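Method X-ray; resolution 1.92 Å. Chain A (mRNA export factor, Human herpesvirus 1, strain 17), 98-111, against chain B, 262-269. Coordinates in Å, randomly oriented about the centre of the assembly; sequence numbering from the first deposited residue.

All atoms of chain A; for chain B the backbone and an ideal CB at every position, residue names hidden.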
# COMPACT_ATOMS: atom_id res chain seq x y z
N THR A 98 14.81 7.08 15.47
CA THR A 98 14.26 5.76 15.79
C THR A 98 12.75 5.76 15.55
O THR A 98 12.22 4.90 14.83
CB THR A 98 14.54 5.36 17.25
OG1 THR A 98 15.95 5.27 17.47
CG2 THR A 98 13.90 4.01 17.59
N ALA A 99 12.07 6.72 16.17
CA ALA A 99 10.62 6.82 16.07
C ALA A 99 10.16 6.97 14.62
O ALA A 99 9.18 6.35 14.21
CB ALA A 99 10.12 7.99 16.91
N LYS A 100 10.87 7.80 13.86
CA LYS A 100 10.53 8.06 12.47
C LYS A 100 10.61 6.78 11.64
O LYS A 100 9.73 6.51 10.82
CB LYS A 100 11.46 9.13 11.88
CG LYS A 100 10.97 9.73 10.56
CD LYS A 100 11.81 10.93 10.14
CE LYS A 100 13.19 10.51 9.66
NZ LYS A 100 14.09 11.68 9.43
N ALA A 101 11.66 6.00 11.85
CA ALA A 101 11.85 4.76 11.11
C ALA A 101 10.71 3.79 11.41
O ALA A 101 10.17 3.14 10.50
CB ALA A 101 13.18 4.13 11.47
N MET A 102 10.34 3.69 12.68
CA MET A 102 9.28 2.77 13.10
C MET A 102 7.92 3.24 12.59
O MET A 102 7.14 2.44 12.06
CB MET A 102 9.27 2.65 14.63
CG MET A 102 10.52 1.98 15.19
SD MET A 102 10.58 1.97 16.99
CE MET A 102 9.29 0.77 17.33
N ARG A 103 7.64 4.53 12.75
CA ARG A 103 6.37 5.09 12.30
C ARG A 103 6.19 4.91 10.80
O ARG A 103 5.08 4.64 10.32
CB ARG A 103 6.28 6.58 12.67
CG ARG A 103 5.03 7.27 12.12
CD ARG A 103 4.93 8.73 12.57
NE ARG A 103 3.82 9.41 11.88
CZ ARG A 103 2.59 9.53 12.36
NH1 ARG A 103 2.27 9.04 13.55
NH2 ARG A 103 1.66 10.15 11.65
N ASP A 104 7.28 5.06 10.05
CA ASP A 104 7.24 4.87 8.60
C ASP A 104 6.70 3.49 8.24
O ASP A 104 5.83 3.35 7.39
CB ASP A 104 8.64 5.08 8.01
CG ASP A 104 8.69 4.88 6.51
OD1 ASP A 104 8.28 5.80 5.77
OD2 ASP A 104 9.15 3.82 6.07
N CYS A 105 7.22 2.46 8.91
CA CYS A 105 6.76 1.09 8.67
C CYS A 105 5.30 0.91 9.08
O CYS A 105 4.53 0.26 8.37
CB CYS A 105 7.63 0.08 9.43
SG CYS A 105 9.31 -0.08 8.78
N VAL A 106 4.91 1.46 10.23
CA VAL A 106 3.53 1.34 10.70
C VAL A 106 2.57 1.90 9.66
O VAL A 106 1.59 1.25 9.29
CB VAL A 106 3.33 2.05 12.05
CG1 VAL A 106 1.85 2.04 12.46
CG2 VAL A 106 4.17 1.40 13.13
N LEU A 107 2.85 3.11 9.18
CA LEU A 107 1.94 3.77 8.25
C LEU A 107 1.86 3.05 6.91
O LEU A 107 0.87 3.16 6.19
CB LEU A 107 2.36 5.22 8.04
CG LEU A 107 1.67 6.23 8.97
CD1 LEU A 107 1.80 5.81 10.43
CD2 LEU A 107 2.25 7.61 8.75
N ARG A 108 2.91 2.30 6.57
CA ARG A 108 2.94 1.61 5.28
C ARG A 108 2.18 0.28 5.32
O ARG A 108 1.94 -0.32 4.28
CB ARG A 108 4.39 1.41 4.82
CG ARG A 108 5.01 2.73 4.31
CD ARG A 108 6.48 2.65 3.93
NE ARG A 108 6.97 3.98 3.58
CZ ARG A 108 6.84 4.54 2.38
NH1 ARG A 108 6.25 3.89 1.38
NH2 ARG A 108 7.31 5.77 2.17
N GLN A 109 1.77 -0.16 6.51
CA GLN A 109 1.00 -1.40 6.65
C GLN A 109 -0.37 -1.21 7.30
O GLN A 109 -1.09 -2.19 7.54
CB GLN A 109 1.81 -2.44 7.44
CG GLN A 109 2.19 -2.03 8.87
CD GLN A 109 1.11 -2.34 9.88
OE1 GLN A 109 0.77 -3.50 10.12
NE2 GLN A 109 0.56 -1.30 10.50
N GLU A 110 -0.75 0.03 7.58
CA GLU A 110 -2.05 0.32 8.21
C GLU A 110 -3.23 -0.01 7.29
O GLU A 110 -3.11 0.07 6.07
CB GLU A 110 -2.12 1.80 8.61
CG GLU A 110 -1.48 2.10 9.96
CD GLU A 110 -1.61 3.55 10.38
OE1 GLU A 110 -1.65 4.44 9.50
OE2 GLU A 110 -1.67 3.79 11.60
N ASN A 111 -4.38 -0.36 7.88
CA ASN A 111 -5.59 -0.60 7.09
C ASN A 111 -6.19 0.75 6.71
O ASN A 111 -5.67 1.80 7.10
CB ASN A 111 -6.60 -1.49 7.84
CG ASN A 111 -7.19 -0.83 9.08
OD1 ASN A 111 -7.37 0.39 9.16
ND2 ASN A 111 -7.53 -1.66 10.07
N UNK B 262 4.41 -6.48 14.35
CA UNK B 262 3.60 -6.02 15.49
C UNK B 262 3.96 -4.62 16.00
O UNK B 262 5.14 -4.30 16.13
CB UNK B 262 3.74 -7.02 16.64
N UNK B 263 2.95 -3.81 16.28
CA UNK B 263 3.14 -2.42 16.68
C UNK B 263 3.94 -2.30 17.97
O UNK B 263 3.74 -3.06 18.92
CB UNK B 263 1.78 -1.73 16.85
N UNK B 264 4.85 -1.33 18.00
CA UNK B 264 5.65 -1.05 19.19
C UNK B 264 5.58 0.44 19.52
O UNK B 264 5.35 0.81 20.67
CB UNK B 264 7.10 -1.49 18.98
N UNK B 265 5.76 1.28 18.51
CA UNK B 265 5.83 2.72 18.70
C UNK B 265 5.61 3.43 17.36
O UNK B 265 5.90 2.86 16.31
CB UNK B 265 7.17 3.12 19.31
N UNK B 266 5.10 4.66 17.39
CA UNK B 266 5.01 5.47 16.19
C UNK B 266 3.72 6.25 15.98
O UNK B 266 3.68 7.15 15.14
CB UNK B 266 5.22 4.56 14.98
N UNK B 267 2.68 5.89 16.71
CA UNK B 267 1.43 6.64 16.68
C UNK B 267 1.35 7.50 17.94
O UNK B 267 1.70 7.03 19.02
CB UNK B 267 0.22 5.70 16.58
N UNK B 268 0.89 8.75 17.80
CA UNK B 268 0.89 9.68 18.94
C UNK B 268 -0.50 10.17 19.36
O UNK B 268 -0.75 10.32 20.56
CB UNK B 268 1.76 10.89 18.60
N UNK B 269 -1.41 10.41 18.42
CA UNK B 269 -2.78 10.78 18.80
C UNK B 269 -3.81 10.53 17.71
O UNK B 269 -3.48 10.32 16.55
CB UNK B 269 -2.82 12.26 19.19

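Position 262 points its CA-to-CB bond away from chain A, and nothing of the helix lies within 5.5 Å of the ideal CB. Chain A sets no demand here. The residue is Pro B262, and it makes no contact.

At 263 the bond runs sideways. The ideal CB is 5.4 Å from Val A106 CG2, so a small side chain would fall short and a long apolar or aromatic one could reach. Tyr B263 does so: its CD1 lies 4.0 Å from Val A106 CG2. Its OH accepts a hydrogen bond from the backbone N of position 267 at 3.0 Å, which ties the loop together.

At 264 the ideal CB sits 3.6 Å from Met A102 CE. A methyl group at that distance suits an apolar side chain, and several would do. The residue is Val B264, whose CB packs against that methyl.

At 265 the bond is again sideways, with the ideal CB 3.7 Å from Met A102 CE. Ala A99 offers only a methyl group further along, so a flat or medium-sized side chain would fit beside it. His B265 brings NE2 to 3.5 Å from Ala A99 CB.

Position 266 is the tightest. An ideal CB would lie 3.0 Å from Arg A103 CA, a clash. Phi 138° and psi -16° would also jam it against the preceding carbonyl O. Both point to glycine, and Gly B266 is found. Arg A103 NH1 donates to Gly B266 O at 2.8 Å, and the oxygen lies at the edge of the guanidinium, near its plane.

At 267 the bond is sideways, but Leu A107 and the carboxylate of Glu A110 lie further off. A long chain with a polar or positive end would suit. Lys B267 bends through three m rotamers and passes its CD 4.3 Å from Leu A107 CD1 and 3.6 Å from Glu A110 OE2. Its NZ stays 4.3 Å from Glu A110 OE2, beyond a salt bridge. A water links them, donating to Glu A110 OE2 at 2.5 Å and accepting a weak bond from Lys B267 NZ at 3.0 Å.

At 268 the bond is sideways and the ideal CB is 5.4 Å from Arg A103 NH1. A short side chain would fall short; a long or aromatic one could reach the Arg A103 end or the Ala A99 methyl. Tyr B268 places CD2 3.9 Å from Arg A103 NH1 and OH 3.3 Å from Ala A99 CB. His B265 NE2 donates a hydrogen bond to Tyr B268 OH at 2.9 Å.

At 269 the CA-to-CB bond points away, and chain A sets no demand. Phe B269 makes no contact with this stretch.

Chain B, residues 262-269: PYVHGKYF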
# COMPACT_ATOMS: atom_id res chain seq x y z
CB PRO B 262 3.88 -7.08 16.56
CG PRO B 262 4.18 -8.31 15.78
CD PRO B 262 4.93 -7.84 14.56
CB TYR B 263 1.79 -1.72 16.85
CG TYR B 263 1.88 -0.29 17.34
CD1 TYR B 263 2.06 0.76 16.45
CD2 TYR B 263 1.76 0.01 18.69
CE1 TYR B 263 2.15 2.07 16.89
CE2 TYR B 263 1.85 1.32 19.15
CZ TYR B 263 2.04 2.35 18.24
OH TYR B 263 2.12 3.65 18.68
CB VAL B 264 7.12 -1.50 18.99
CG1 VAL B 264 7.98 -1.09 20.17
CG2 VAL B 264 7.19 -3.00 18.77
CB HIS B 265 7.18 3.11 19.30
CG HIS B 265 7.38 4.58 19.47
ND1 HIS B 265 7.24 5.22 20.68
CD2 HIS B 265 7.74 5.54 18.58
CE1 HIS B 265 7.49 6.51 20.54
NE2 HIS B 265 7.80 6.73 19.27
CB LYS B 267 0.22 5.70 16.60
CG LYS B 267 0.01 5.03 15.25
CD LYS B 267 -0.40 6.03 14.16
CE LYS B 267 -1.77 6.64 14.44
NZ LYS B 267 -2.17 7.62 13.40
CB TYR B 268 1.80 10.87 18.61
CG TYR B 268 3.20 10.40 18.33
CD1 TYR B 268 4.04 10.01 19.36
CD2 TYR B 268 3.67 10.28 17.02
CE1 TYR B 268 5.32 9.55 19.11
CE2 TYR B 268 4.94 9.82 16.76
CZ TYR B 268 5.76 9.45 17.81
OH TYR B 268 7.03 8.99 17.55
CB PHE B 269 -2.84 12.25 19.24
CG PHE B 269 -2.43 13.23 18.16
CD1 PHE B 269 -3.37 13.70 17.25
CD2 PHE B 269 -1.13 13.68 18.07
CE1 PHE B 269 -3.00 14.59 16.26
CE2 PHE B 269 -0.75 14.58 17.08
CZ PHE B 269 -1.69 15.03 16.17
O HOH W 1 -3.67 5.20 12.31
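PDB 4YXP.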